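Local coordinates for enoyl-CoA hydratase (Thermus thermophilus, PDB 1WZ8), which probably catalyses the reversible addition of water to the double bond of enoyl-CoA thioesters, as a hexameric member of the crotonase family, at residues A[10-15]-A[43-48]; A[22-27]-A[47-52]; A[57-62]-A[197-202]; A[95-100]-A[123-128]. All coordinates share one frame; numbering follows the deposited sequence.

Contact 1: A[10-15]-A[43-48]; sequences PGLAFA and ARVWRD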
loop_
_atom_site.group_PDB
_atom_site.type_symbol
_atom_site.label_atom_id
_atom_site.label_comp_id
_atom_site.label_asym_id
_atom_site.label_seq_id
_atom_site.Cartn_x
_atom_site.Cartn_y
_atom_site.Cartn_z
ATOM N N PRO A 10 22.563 -31.328 6.852
ATOM C CA PRO A 10 22.152 -32.593 7.458
ATOM C C PRO A 10 20.648 -32.534 7.700
ATOM O O PRO A 10 20.135 -31.534 8.196
ATOM C CB PRO A 10 22.964 -32.633 8.753
ATOM C CG PRO A 10 23.103 -31.188 9.108
ATOM C CD PRO A 10 23.420 -30.556 7.768
ATOM N N GLY A 11 19.947 -33.601 7.338
ATOM C CA GLY A 11 18.509 -33.618 7.513
ATOM C C GLY A 11 17.825 -33.458 6.168
ATOM O O GLY A 11 16.650 -33.785 6.015
ATOM N N LEU A 12 18.565 -32.943 5.191
ATOM C CA LEU A 12 18.030 -32.755 3.849
ATOM C C LEU A 12 18.692 -33.717 2.873
ATOM O O LEU A 12 19.896 -33.965 2.947
ATOM C CB LEU A 12 18.260 -31.318 3.370
ATOM C CG LEU A 12 17.555 -30.194 4.131
ATOM C CD1 LEU A 12 17.904 -28.856 3.491
ATOM C CD2 LEU A 12 16.052 -30.419 4.110
ATOM N N ALA A 13 17.894 -34.263 1.965
ATOM C CA ALA A 13 18.385 -35.180 0.947
ATOM C C ALA A 13 18.026 -34.556 -0.393
ATOM O O ALA A 13 16.951 -33.978 -0.538
ATOM C CB ALA A 13 17.717 -36.543 1.092
ATOM N N PHE A 14 18.923 -34.667 -1.365
ATOM C CA PHE A 14 18.683 -34.082 -2.678
ATOM C C PHE A 14 18.752 -35.118 -3.792
ATOM O O PHE A 14 19.623 -35.992 -3.793
ATOM C CB PHE A 14 19.698 -32.971 -2.950
ATOM C CG PHE A 14 19.734 -31.905 -1.893
ATOM C CD1 PHE A 14 20.391 -32.121 -0.685
ATOM C CD2 PHE A 14 19.116 -30.675 -2.107
ATOM C CE1 PHE A 14 20.433 -31.127 0.296
ATOM C CE2 PHE A 14 19.152 -29.673 -1.131
ATOM C CZ PHE A 14 19.813 -29.900 0.070
ATOM N N ALA A 15 17.830 -35.014 -4.742
ATOM C CA ALA A 15 17.788 -35.944 -5.861
ATOM C C ALA A 15 17.101 -35.319 -7.069
ATOM O O ALA A 15 16.428 -34.297 -6.947
ATOM C CB ALA A 15 17.057 -37.218 -5.447
ATOM N N ALA A 43 15.142 -23.224 6.157
ATOM C CA ALA A 43 15.010 -21.784 5.969
ATOM C C ALA A 43 16.152 -21.170 5.169
ATOM O O ALA A 43 15.949 -20.216 4.422
ATOM C CB ALA A 43 14.906 -21.101 7.323
ATOM N N ARG A 44 17.349 -21.728 5.319
ATOM C CA ARG A 44 18.520 -21.190 4.643
ATOM C C ARG A 44 18.934 -21.855 3.335
ATOM O O ARG A 44 19.653 -21.249 2.547
ATOM C CB ARG A 44 19.715 -21.205 5.599
ATOM C CG ARG A 44 19.421 -20.583 6.948
ATOM C CD ARG A 44 20.604 -20.672 7.897
ATOM N NE ARG A 44 21.558 -19.584 7.693
ATOM C CZ ARG A 44 22.177 -18.948 8.683
ATOM N NH1 ARG A 44 21.946 -19.293 9.943
ATOM N NH2 ARG A 44 23.012 -17.952 8.420
ATOM N N VAL A 45 18.490 -23.084 3.096
ATOM C CA VAL A 45 18.867 -23.801 1.881
ATOM C C VAL A 45 18.540 -23.041 0.590
ATOM O O VAL A 45 19.257 -23.154 -0.405
ATOM C CB VAL A 45 18.198 -25.204 1.839
ATOM C CG1 VAL A 45 16.685 -25.061 1.746
ATOM C CG2 VAL A 45 18.748 -26.020 0.671
ATOM N N TRP A 46 17.475 -22.247 0.615
ATOM C CA TRP A 46 17.065 -21.500 -0.569
ATOM C C TRP A 46 18.136 -20.566 -1.123
ATOM O O TRP A 46 18.235 -20.389 -2.334
ATOM C CB TRP A 46 15.768 -20.738 -0.275
ATOM C CG TRP A 46 14.684 -21.667 0.184
ATOM C CD1 TRP A 46 14.332 -21.940 1.476
ATOM C CD2 TRP A 46 13.916 -22.555 -0.635
ATOM N NE1 TRP A 46 13.400 -22.950 1.513
ATOM C CE2 TRP A 46 13.127 -23.347 0.230
ATOM C CE3 TRP A 46 13.822 -22.765 -2.018
ATOM C CZ2 TRP A 46 12.257 -24.334 -0.243
ATOM C CZ3 TRP A 46 12.956 -23.749 -2.488
ATOM C CH2 TRP A 46 12.186 -24.521 -1.602
ATOM N N ARG A 47 18.944 -19.976 -0.250
ATOM C CA ARG A 47 20.007 -19.081 -0.703
ATOM C C ARG A 47 21.034 -19.827 -1.547
ATOM O O ARG A 47 21.452 -19.349 -2.599
ATOM C CB ARG A 47 20.706 -18.434 0.492
ATOM C CG ARG A 47 19.936 -17.279 1.100
ATOM C CD ARG A 47 20.500 -16.912 2.455
ATOM N NE ARG A 47 19.502 -17.098 3.502
ATOM C CZ ARG A 47 19.764 -17.617 4.695
ATOM N NH1 ARG A 47 20.995 -18.004 4.993
ATOM N NH2 ARG A 47 18.791 -17.754 5.588
ATOM N N ASP A 48 21.435 -21.004 -1.083
ATOM C CA ASP A 48 22.413 -21.799 -1.810
ATOM C C ASP A 48 21.830 -22.463 -3.056
ATOM O O ASP A 48 22.559 -22.757 -4.004
ATOM C CB ASP A 48 23.022 -22.859 -0.891
ATOM C CG ASP A 48 23.787 -22.252 0.268
ATOM O OD1 ASP A 48 24.475 -21.231 0.056
ATOM O OD2 ASP A 48 23.715 -22.798 1.388
#

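Contact 2: A[22-27]-A[47-52]; sequences LEITFR and RDLEAV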
loop_
_atom_site.group_PDB
_atom_site.type_symbol
_atom_site.label_atom_id
_atom_site.label_comp_id
_atom_site.label_asym_id
_atom_site.label_seq_id
_atom_site.Cartn_x
_atom_site.Cartn_y
_atom_site.Cartn_z
ATOM N N LEU A 22 14.544 -30.666 -8.954
ATOM C CA LEU A 22 15.374 -30.916 -7.789
ATOM C C LEU A 22 14.447 -31.254 -6.638
ATOM O O LEU A 22 13.671 -30.415 -6.179
ATOM C CB LEU A 22 16.216 -29.690 -7.436
ATOM C CG LEU A 22 17.068 -29.869 -6.174
ATOM C CD1 LEU A 22 17.997 -31.063 -6.344
ATOM C CD2 LEU A 22 17.863 -28.609 -5.902
ATOM N N GLU A 23 14.525 -32.495 -6.178
ATOM C CA GLU A 23 13.676 -32.936 -5.087
ATOM C C GLU A 23 14.415 -32.839 -3.763
ATOM O O GLU A 23 15.504 -33.386 -3.611
ATOM C CB GLU A 23 13.240 -34.380 -5.318
ATOM C CG GLU A 23 12.351 -34.925 -4.227
ATOM C CD GLU A 23 12.127 -36.408 -4.363
ATOM O OE1 GLU A 23 13.104 -37.173 -4.214
ATOM O OE2 GLU A 23 10.978 -36.810 -4.621
ATOM N N ILE A 24 13.819 -32.131 -2.812
ATOM C CA ILE A 24 14.412 -31.979 -1.492
ATOM C C ILE A 24 13.543 -32.730 -0.491
ATOM O O ILE A 24 12.387 -32.366 -0.268
ATOM C CB ILE A 24 14.485 -30.499 -1.062
ATOM C CG1 ILE A 24 15.294 -29.692 -2.081
ATOM C CG2 ILE A 24 15.132 -30.392 0.317
ATOM C CD1 ILE A 24 15.469 -28.227 -1.697
ATOM N N THR A 25 14.099 -33.791 0.089
ATOM C CA THR A 25 13.396 -34.597 1.077
ATOM C C THR A 25 13.968 -34.252 2.445
ATOM O O THR A 25 15.179 -34.316 2.647
ATOM C CB THR A 25 13.603 -36.118 0.826
ATOM O OG1 THR A 25 13.071 -36.474 -0.458
ATOM C CG2 THR A 25 12.898 -36.934 1.896
ATOM N N PHE A 26 13.111 -33.877 3.385
ATOM C CA PHE A 26 13.598 -33.530 4.710
ATOM C C PHE A 26 13.169 -34.558 5.740
ATOM O O PHE A 26 12.087 -35.146 5.648
ATOM C CB PHE A 26 13.137 -32.122 5.104
ATOM C CG PHE A 26 11.649 -31.927 5.059
ATOM C CD1 PHE A 26 10.860 -32.238 6.159
ATOM C CD2 PHE A 26 11.041 -31.402 3.923
ATOM C CE1 PHE A 26 9.482 -32.025 6.130
ATOM C CE2 PHE A 26 9.668 -31.186 3.882
ATOM C CZ PHE A 26 8.887 -31.495 4.986
ATOM N N ARG A 27 14.040 -34.775 6.716
ATOM C CA ARG A 27 13.801 -35.758 7.761
ATOM C C ARG A 27 13.926 -35.121 9.138
ATOM O O ARG A 27 14.975 -34.583 9.481
ATOM C CB ARG A 27 14.824 -36.886 7.608
ATOM C CG ARG A 27 14.596 -38.119 8.461
ATOM C CD ARG A 27 15.707 -39.126 8.185
ATOM N NE ARG A 27 15.415 -40.455 8.717
ATOM C CZ ARG A 27 15.258 -40.729 10.006
ATOM N NH1 ARG A 27 15.365 -39.765 10.910
ATOM N NH2 ARG A 27 14.997 -41.970 10.395
ATOM N N ARG A 47 18.944 -19.976 -0.250
ATOM C CA ARG A 47 20.007 -19.081 -0.703
ATOM C C ARG A 47 21.034 -19.827 -1.547
ATOM O O ARG A 47 21.452 -19.349 -2.599
ATOM C CB ARG A 47 20.706 -18.434 0.492
ATOM C CG ARG A 47 19.936 -17.279 1.100
ATOM C CD ARG A 47 20.500 -16.912 2.455
ATOM N NE ARG A 47 19.502 -17.098 3.502
ATOM C CZ ARG A 47 19.764 -17.617 4.695
ATOM N NH1 ARG A 47 20.995 -18.004 4.993
ATOM N NH2 ARG A 47 18.791 -17.754 5.588
ATOM N N ASP A 48 21.435 -21.004 -1.083
ATOM C CA ASP A 48 22.413 -21.799 -1.810
ATOM C C ASP A 48 21.830 -22.463 -3.056
ATOM O O ASP A 48 22.559 -22.757 -4.004
ATOM C CB ASP A 48 23.022 -22.859 -0.891
ATOM C CG ASP A 48 23.787 -22.252 0.268
ATOM O OD1 ASP A 48 24.475 -21.231 0.056
ATOM O OD2 ASP A 48 23.715 -22.798 1.388
ATOM N N LEU A 49 20.521 -22.693 -3.063
ATOM C CA LEU A 49 19.892 -23.328 -4.214
ATOM C C LEU A 49 19.995 -22.461 -5.460
ATOM O O LEU A 49 20.003 -22.968 -6.580
ATOM C CB LEU A 49 18.420 -23.638 -3.925
ATOM C CG LEU A 49 18.159 -24.748 -2.906
ATOM C CD1 LEU A 49 16.662 -24.987 -2.781
ATOM C CD2 LEU A 49 18.872 -26.023 -3.350
ATOM N N GLU A 50 20.074 -21.151 -5.260
ATOM C CA GLU A 50 20.178 -20.221 -6.377
ATOM C C GLU A 50 21.451 -20.483 -7.170
ATOM O O GLU A 50 21.538 -20.144 -8.348
ATOM C CB GLU A 50 20.177 -18.780 -5.865
ATOM C CG GLU A 50 18.864 -18.350 -5.235
ATOM C CD GLU A 50 18.911 -16.939 -4.676
ATOM O OE1 GLU A 50 19.654 -16.704 -3.697
ATOM O OE2 GLU A 50 18.205 -16.061 -5.217
ATOM N N ALA A 51 22.435 -21.095 -6.516
ATOM C CA ALA A 51 23.706 -21.389 -7.166
ATOM C C ALA A 51 23.661 -22.655 -8.016
ATOM O O ALA A 51 24.398 -22.775 -8.990
ATOM C CB ALA A 51 24.810 -21.505 -6.120
ATOM N N VAL A 52 22.798 -23.597 -7.648
ATOM C CA VAL A 52 22.690 -24.848 -8.387
ATOM C C VAL A 52 22.156 -24.645 -9.799
ATOM O O VAL A 52 21.049 -24.143 -9.995
ATOM C CB VAL A 52 21.777 -25.857 -7.660
ATOM C CG1 VAL A 52 21.691 -27.146 -8.460
ATOM C CG2 VAL A 52 22.315 -26.135 -6.266
#

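Contact 3: A[57-62]-A[197-202]; sequences AVLLRG and EKALEV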
loop_
_atom_site.group_PDB
_atom_site.type_symbol
_atom_site.label_atom_id
_atom_site.label_comp_id
_atom_site.label_asym_id
_atom_site.label_seq_id
_atom_site.Cartn_x
_atom_site.Cartn_y
_atom_site.Cartn_z
ATOM N N ALA A 57 12.595 -26.636 -11.369
ATOM C CA ALA A 57 11.499 -26.737 -10.410
ATOM C C ALA A 57 11.984 -27.480 -9.173
ATOM O O ALA A 57 12.815 -28.384 -9.272
ATOM C CB ALA A 57 10.309 -27.473 -11.027
ATOM N N VAL A 58 11.477 -27.082 -8.012
ATOM C CA VAL A 58 11.843 -27.724 -6.756
ATOM C C VAL A 58 10.638 -28.479 -6.203
ATOM O O VAL A 58 9.512 -27.974 -6.212
ATOM C CB VAL A 58 12.319 -26.685 -5.718
ATOM C CG1 VAL A 58 12.473 -27.336 -4.346
ATOM C CG2 VAL A 58 13.651 -26.091 -6.168
ATOM N N LEU A 59 10.881 -29.699 -5.739
ATOM C CA LEU A 59 9.827 -30.530 -5.177
ATOM C C LEU A 59 10.171 -30.812 -3.722
ATOM O O LEU A 59 11.241 -31.337 -3.426
ATOM C CB LEU A 59 9.717 -31.848 -5.954
ATOM C CG LEU A 59 8.723 -32.888 -5.422
ATOM C CD1 LEU A 59 7.326 -32.279 -5.348
ATOM C CD2 LEU A 59 8.730 -34.117 -6.333
ATOM N N LEU A 60 9.265 -30.455 -2.820
ATOM C CA LEU A 60 9.487 -30.667 -1.395
ATOM C C LEU A 60 8.683 -31.851 -0.893
ATOM O O LEU A 60 7.502 -31.992 -1.216
ATOM C CB LEU A 60 9.088 -29.418 -0.608
ATOM C CG LEU A 60 9.875 -28.144 -0.913
ATOM C CD1 LEU A 60 9.254 -26.967 -0.158
ATOM C CD2 LEU A 60 11.338 -28.336 -0.517
ATOM N N ARG A 61 9.323 -32.703 -0.099
ATOM C CA ARG A 61 8.650 -33.870 0.450
ATOM C C ARG A 61 9.290 -34.234 1.779
ATOM O O ARG A 61 10.500 -34.083 1.956
ATOM C CB ARG A 61 8.761 -35.062 -0.505
ATOM C CG ARG A 61 7.946 -36.272 -0.069
ATOM C CD ARG A 61 8.235 -37.511 -0.919
ATOM N NE ARG A 61 7.227 -38.552 -0.706
ATOM C CZ ARG A 61 7.222 -39.732 -1.323
ATOM N NH1 ARG A 61 8.175 -40.033 -2.195
ATOM N NH2 ARG A 61 6.259 -40.607 -1.073
ATOM N N GLY A 62 8.471 -34.697 2.716
ATOM C CA GLY A 62 8.989 -35.099 4.009
ATOM C C GLY A 62 9.280 -36.582 3.936
ATOM O O GLY A 62 8.619 -37.303 3.189
ATOM N N GLU A 197 2.967 -38.839 -6.287
ATOM C CA GLU A 197 2.875 -39.056 -7.729
ATOM C C GLU A 197 2.379 -37.825 -8.486
ATOM O O GLU A 197 2.960 -37.441 -9.505
ATOM C CB GLU A 197 1.954 -40.246 -8.022
ATOM C CG GLU A 197 1.588 -40.414 -9.484
ATOM C CD GLU A 197 0.739 -41.648 -9.729
ATOM O OE1 GLU A 197 1.253 -42.766 -9.515
ATOM O OE2 GLU A 197 -0.438 -41.502 -10.127
ATOM N N LYS A 198 1.301 -37.215 -7.998
ATOM C CA LYS A 198 0.735 -36.033 -8.646
ATOM C C LYS A 198 1.657 -34.830 -8.473
ATOM O O LYS A 198 1.827 -34.034 -9.393
ATOM C CB LYS A 198 -0.643 -35.709 -8.057
ATOM C CG LYS A 198 -1.337 -34.500 -8.682
ATOM C CD LYS A 198 -1.675 -34.740 -10.156
ATOM C CE LYS A 198 -2.426 -33.561 -10.762
ATOM N NZ LYS A 198 -2.804 -33.800 -12.188
ATOM N N ALA A 199 2.246 -34.692 -7.291
ATOM C CA ALA A 199 3.147 -33.572 -7.048
ATOM C C ALA A 199 4.334 -33.639 -8.007
ATOM O O ALA A 199 4.762 -32.625 -8.559
ATOM C CB ALA A 199 3.632 -33.588 -5.603
ATOM N N LEU A 200 4.867 -34.839 -8.207
ATOM C CA LEU A 200 5.998 -35.018 -9.112
ATOM C C LEU A 200 5.578 -34.677 -10.542
ATOM O O LEU A 200 6.328 -34.048 -11.290
ATOM C CB LEU A 200 6.510 -36.464 -9.038
ATOM C CG LEU A 200 7.689 -36.795 -9.956
ATOM C CD1 LEU A 200 8.849 -35.850 -9.662
ATOM C CD2 LEU A 200 8.101 -38.247 -9.762
ATOM N N GLU A 201 4.370 -35.087 -10.918
ATOM C CA GLU A 201 3.848 -34.808 -12.253
ATOM C C GLU A 201 3.772 -33.292 -12.473
ATOM O O GLU A 201 4.117 -32.775 -13.549
ATOM C CB GLU A 201 2.453 -35.421 -12.397
ATOM C CG GLU A 201 1.801 -35.181 -13.753
ATOM C CD GLU A 201 0.334 -35.567 -13.763
ATOM O OE1 GLU A 201 0.015 -36.731 -13.433
ATOM O OE2 GLU A 201 -0.503 -34.703 -14.099
ATOM N N VAL A 202 3.307 -32.584 -11.450
ATOM C CA VAL A 202 3.195 -31.133 -11.516
ATOM C C VAL A 202 4.588 -30.526 -11.660
ATOM O O VAL A 202 4.821 -29.663 -12.509
ATOM C CB VAL A 202 2.516 -30.574 -10.239
ATOM C CG1 VAL A 202 2.542 -29.051 -10.255
ATOM C CG2 VAL A 202 1.075 -31.069 -10.160
#

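Contact 4: A[95-100]-A[123-128]; sequences DLVLGP and ALAADI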
loop_
_atom_site.group_PDB
_atom_site.type_symbol
_atom_site.label_atom_id
_atom_site.label_comp_id
_atom_site.label_asym_id
_atom_site.label_seq_id
_atom_site.Cartn_x
_atom_site.Cartn_y
_atom_site.Cartn_z
ATOM N N ASP A 95 12.497 -16.475 6.918
ATOM C CA ASP A 95 13.077 -17.038 5.701
ATOM C C ASP A 95 12.436 -18.346 5.248
ATOM O O ASP A 95 12.497 -18.694 4.071
ATOM C CB ASP A 95 14.590 -17.240 5.868
ATOM C CG ASP A 95 15.358 -15.928 5.863
ATOM O OD1 ASP A 95 14.971 -15.018 5.107
ATOM O OD2 ASP A 95 16.351 -15.807 6.602
ATOM N N LEU A 96 11.824 -19.072 6.176
ATOM C CA LEU A 96 11.180 -20.331 5.830
ATOM C C LEU A 96 10.050 -20.051 4.845
ATOM O O LEU A 96 9.710 -20.898 4.026
ATOM C CB LEU A 96 10.616 -21.011 7.082
ATOM C CG LEU A 96 10.031 -22.416 6.885
ATOM C CD1 LEU A 96 11.119 -23.375 6.411
ATOM C CD2 LEU A 96 9.443 -22.909 8.196
ATOM N N VAL A 97 9.481 -18.852 4.931
ATOM C CA VAL A 97 8.393 -18.448 4.047
ATOM C C VAL A 97 8.901 -17.644 2.845
ATOM O O VAL A 97 8.527 -17.912 1.700
ATOM C CB VAL A 97 7.340 -17.613 4.824
ATOM C CG1 VAL A 97 6.283 -17.065 3.872
ATOM C CG2 VAL A 97 6.684 -18.482 5.887
ATOM N N LEU A 98 9.766 -16.670 3.099
ATOM C CA LEU A 98 10.298 -15.842 2.021
ATOM C C LEU A 98 11.271 -16.596 1.129
ATOM O O LEU A 98 11.402 -16.291 -0.056
ATOM C CB LEU A 98 10.983 -14.602 2.599
ATOM C CG LEU A 98 10.079 -13.685 3.427
ATOM C CD1 LEU A 98 10.866 -12.448 3.852
ATOM C CD2 LEU A 98 8.859 -13.285 2.604
ATOM N N GLY A 99 11.955 -17.586 1.701
ATOM C CA GLY A 99 12.902 -18.364 0.926
ATOM C C GLY A 99 12.247 -18.911 -0.325
ATOM O O GLY A 99 12.699 -18.644 -1.438
ATOM N N PRO A 100 11.174 -19.695 -0.173
ATOM C CA PRO A 100 10.475 -20.264 -1.325
ATOM C C PRO A 100 9.880 -19.164 -2.216
ATOM O O PRO A 100 9.950 -19.241 -3.445
ATOM C CB PRO A 100 9.397 -21.126 -0.679
ATOM C CG PRO A 100 10.022 -21.534 0.620
ATOM C CD PRO A 100 10.653 -20.257 1.088
ATOM N N ALA A 123 4.591 -25.594 3.381
ATOM C CA ALA A 123 3.659 -26.116 2.385
ATOM C C ALA A 123 2.952 -25.006 1.621
ATOM O O ALA A 123 2.804 -25.075 0.393
ATOM C CB ALA A 123 2.622 -27.004 3.055
ATOM N N LEU A 124 2.495 -23.991 2.345
ATOM C CA LEU A 124 1.788 -22.884 1.712
ATOM C C LEU A 124 2.699 -21.844 1.061
ATOM O O LEU A 124 2.242 -21.058 0.232
ATOM C CB LEU A 124 0.854 -22.210 2.720
ATOM C CG LEU A 124 -0.239 -23.114 3.304
ATOM C CD1 LEU A 124 -1.212 -22.274 4.129
ATOM C CD2 LEU A 124 -0.974 -23.841 2.175
ATOM N N ALA A 125 3.979 -21.830 1.424
ATOM C CA ALA A 125 4.906 -20.881 0.814
ATOM C C ALA A 125 5.246 -21.375 -0.589
ATOM O O ALA A 125 5.624 -20.595 -1.472
ATOM C CB ALA A 125 6.179 -20.763 1.652
ATOM N N ALA A 126 5.114 -22.683 -0.790
ATOM C CA ALA A 126 5.391 -23.269 -2.093
ATOM C C ALA A 126 4.389 -22.676 -3.072
ATOM O O ALA A 126 3.320 -22.216 -2.675
ATOM C CB ALA A 126 5.243 -24.785 -2.037
ATOM N N ASP A 127 4.734 -22.689 -4.351
ATOM C CA ASP A 127 3.852 -22.134 -5.368
ATOM C C ASP A 127 2.642 -23.021 -5.590
ATOM O O ASP A 127 1.531 -22.538 -5.785
ATOM C CB ASP A 127 4.633 -21.956 -6.661
ATOM C CG ASP A 127 5.798 -21.010 -6.488
ATOM O OD1 ASP A 127 5.551 -19.792 -6.366
ATOM O OD2 ASP A 127 6.950 -21.485 -6.454
ATOM N N ILE A 128 2.863 -24.329 -5.554
ATOM C CA ILE A 128 1.773 -25.271 -5.746
ATOM C C ILE A 128 1.892 -26.372 -4.706
ATOM O O ILE A 128 2.952 -26.973 -4.546
ATOM C CB ILE A 128 1.819 -25.901 -7.155
ATOM C CG1 ILE A 128 1.614 -24.814 -8.216
ATOM C CG2 ILE A 128 0.740 -26.974 -7.279
ATOM C CD1 ILE A 128 1.668 -25.317 -9.643
#

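Contact 1: A[10-15]-A[43-48]
Leu-12 and Phe-14 converge on a single side chain, Val-45, where helix 36-49 of this crotonase fold lies against the outermost strand, within the chain, of its six-stranded sheet. Being two residues apart on strand 12-18, the leucine and the phenylalanine project from the same face of the strand, and both aim their CB toward the helix. Leu-12 approaches Val-45 at a slant and touches it with one branch, Leu-12 CD1 lying 4.0 Å from Val-45 CB. The phenyl group and the valine come at each other from opposite directions, and the ring turns its rim, not its face, to Val-45, so that Val-45 CG2 sits close to the ring plane just beyond the CE2–CZ bond. Rotation of the valine decides which methyl is used. With chi1 at 65°, CG1 is held between the backbone N and the carbonyl carbon, whereas CG2 extends anti to N and becomes the methyl that meets the strand. CG1 serves the neighbouring indole instead, resting 3.9 Å above one face of Trp-46 and displaced toward its rim. The contact is wholly apolar and fairly light, burying 89 Å² with no hydrogen bond across it. Leu-38 and Leu-42 of the same helix also pack on Leu-12, while Leu-5 of helix 3-8 adds to the surroundings of Phe-14. Val-45 CG2 thus has two neighbours from the strand at equal range, Leu-12 CD1 at 4.1 Å and Phe-14 CZ at 4.1 Å.

Contact 2: A[22-27]-A[47-52]
Leu-22 carries its CG anti to the backbone N (chi1 177°), whereas Ile-24 and Leu-49 place CG1 and CG, respectively, anti to their own carbonyl carbons, and these choices bring three branched side chains together between strand 21-26 and the last part of helix 36-49. Strand, helix and the following strand 57-62 form a beta-alpha-beta unit, and the contact joins its first two elements. Leu-49 divides its two methyls between the strand residues. Its CD1 reaches the end of the isoleucine head-on, tip to tip, with Ile-24 CD1 at 3.6 Å from Leu-49 CD1. The extended chi2 of Ile-24 (-177°) sends that methyl outward to the helix. All three residues are buried, and Leu-5 of helix 3-8 and Phe-103 also pack on Leu-49. Around Leu-49 the helix is already loosely bonded and its end runs in i-to-i+3 backbone bonds: Ala-51 N donates to Asp-48 O at 3.0 Å, and the one from Val-52 N to Leu-49 O is weak. On this outer turn, Glu-50 and Ala-51 pack against Arg-47 of a neighbouring subunit. The second branch of Leu-49 meets the leucine on a slant, with Leu-49 CD2 3.8 Å from Leu-22 CD2.

Contact 3: A[57-62]-A[197-202]
Leu-59 spreads its two methyls over neighbouring residues of helix 195-207, and this fork makes up the close packing between residues 57-62 and 197-202. Leu-59 CD1 rests 3.9 Å from Ala-199 CB. The other branch, Leu-59 CD2, touches Leu-200 CD1 at 3.8 Å and also lies over the helix backbone, 4.0 Å from Leu-200 CA. The two leucine side chains cross at about a right angle. Val-108 of the adjacent strand also packs on Leu-59, and Ala-110 and Val-130 do so on Ala-199. The small Ala-199 side chain probably allows the helix to lie close to the sheet of this crotonase fold. Cutting Leu-59 back to an alanine is likely to open a gap beneath the helix and to leave Ala-199 and Leu-200 without their mate on this strand. The outward side is polar and looser: Lys-198 NZ forms a salt bridge to Glu-201 OE2 at 3.1 Å, approaching from above the carboxylate plane, 47° out of it. The charged pair closes within the helix and no hydrogen bond crosses to the strand, which implies that these two segments are held together by shape fit and exclusion of water, with no directional bond between them.

Contact 4: A[95-100]-A[123-128]
Ala-125 sets its methyl against helix 83-102 at Val-97 and Pro-100, and nearly all of this contact gathers round that one carbon. Ala-125 CB lies 3.7 Å from Val-97 O, so it rests on the backbone as much as on side chains. The pyrrolidine ring closes another side, with Pro-100 CB 4.0 Å from the same methyl, and Val-97 CG1 touches it more distantly at 4.3 Å. In return, Pro-100 CB lies 3.9 Å from Ala-125 O. A residue as small as alanine lets the backbones come very near, the CA atoms of Val-97 and Ala-125 being 5.3 Å apart. The elements so joined are helices 83-102 and 118-125 of the crotonase fold; in relatives the helix corresponding to 118-125 offers a backbone N-H to the oxyanion hole from its N-terminal end, whereas the present contact is at its C-terminal end. In the first helix, Gly-99 N bonds to Asp-95 O at 2.7 Å, and a CB on Gly-99 would run into that same oxygen. Pro-100, with no N-H to give, marks a kink. Farther out, Lys-218 NZ bridges both segments, donating a hydrogen bond to Pro-100 O and forming a salt bridge with Asp-127 OD2. Asp-127 OD2 also accepts a hydrogen bond from Val-107 N, while Asp-127 OD1 pairs with Lys-166 of a neighbouring subunit.

How the contacts relate
Contacts 1 and 2 are two parts of one interface, their centres about 4 Å apart: helix 36-49 meets two neighbouring strands that are tied by the probable hydrogen bond between Ala-15 O and Glu-23 N, 2.7 Å. Contact 3 continues along the same sheet, with Ile-24 N probably hydrogen-bonded to Leu-59 O at 2.8 Å. Trp-46 extends this packing in two directions, Trp-46 CH2 touching Val-58 CG1 at 3.9 Å and Trp-46 CE2 touching Pro-100 CG of contact 4 at 3.6 Å. Contacts 3 and 4, with centres about 14 Å apart, meet through Val-202 and Ile-128. A bound methylpentanediol, probably from the crystallisation liquor, lies about 6 Å from the Leu-96 side chain in contact 4.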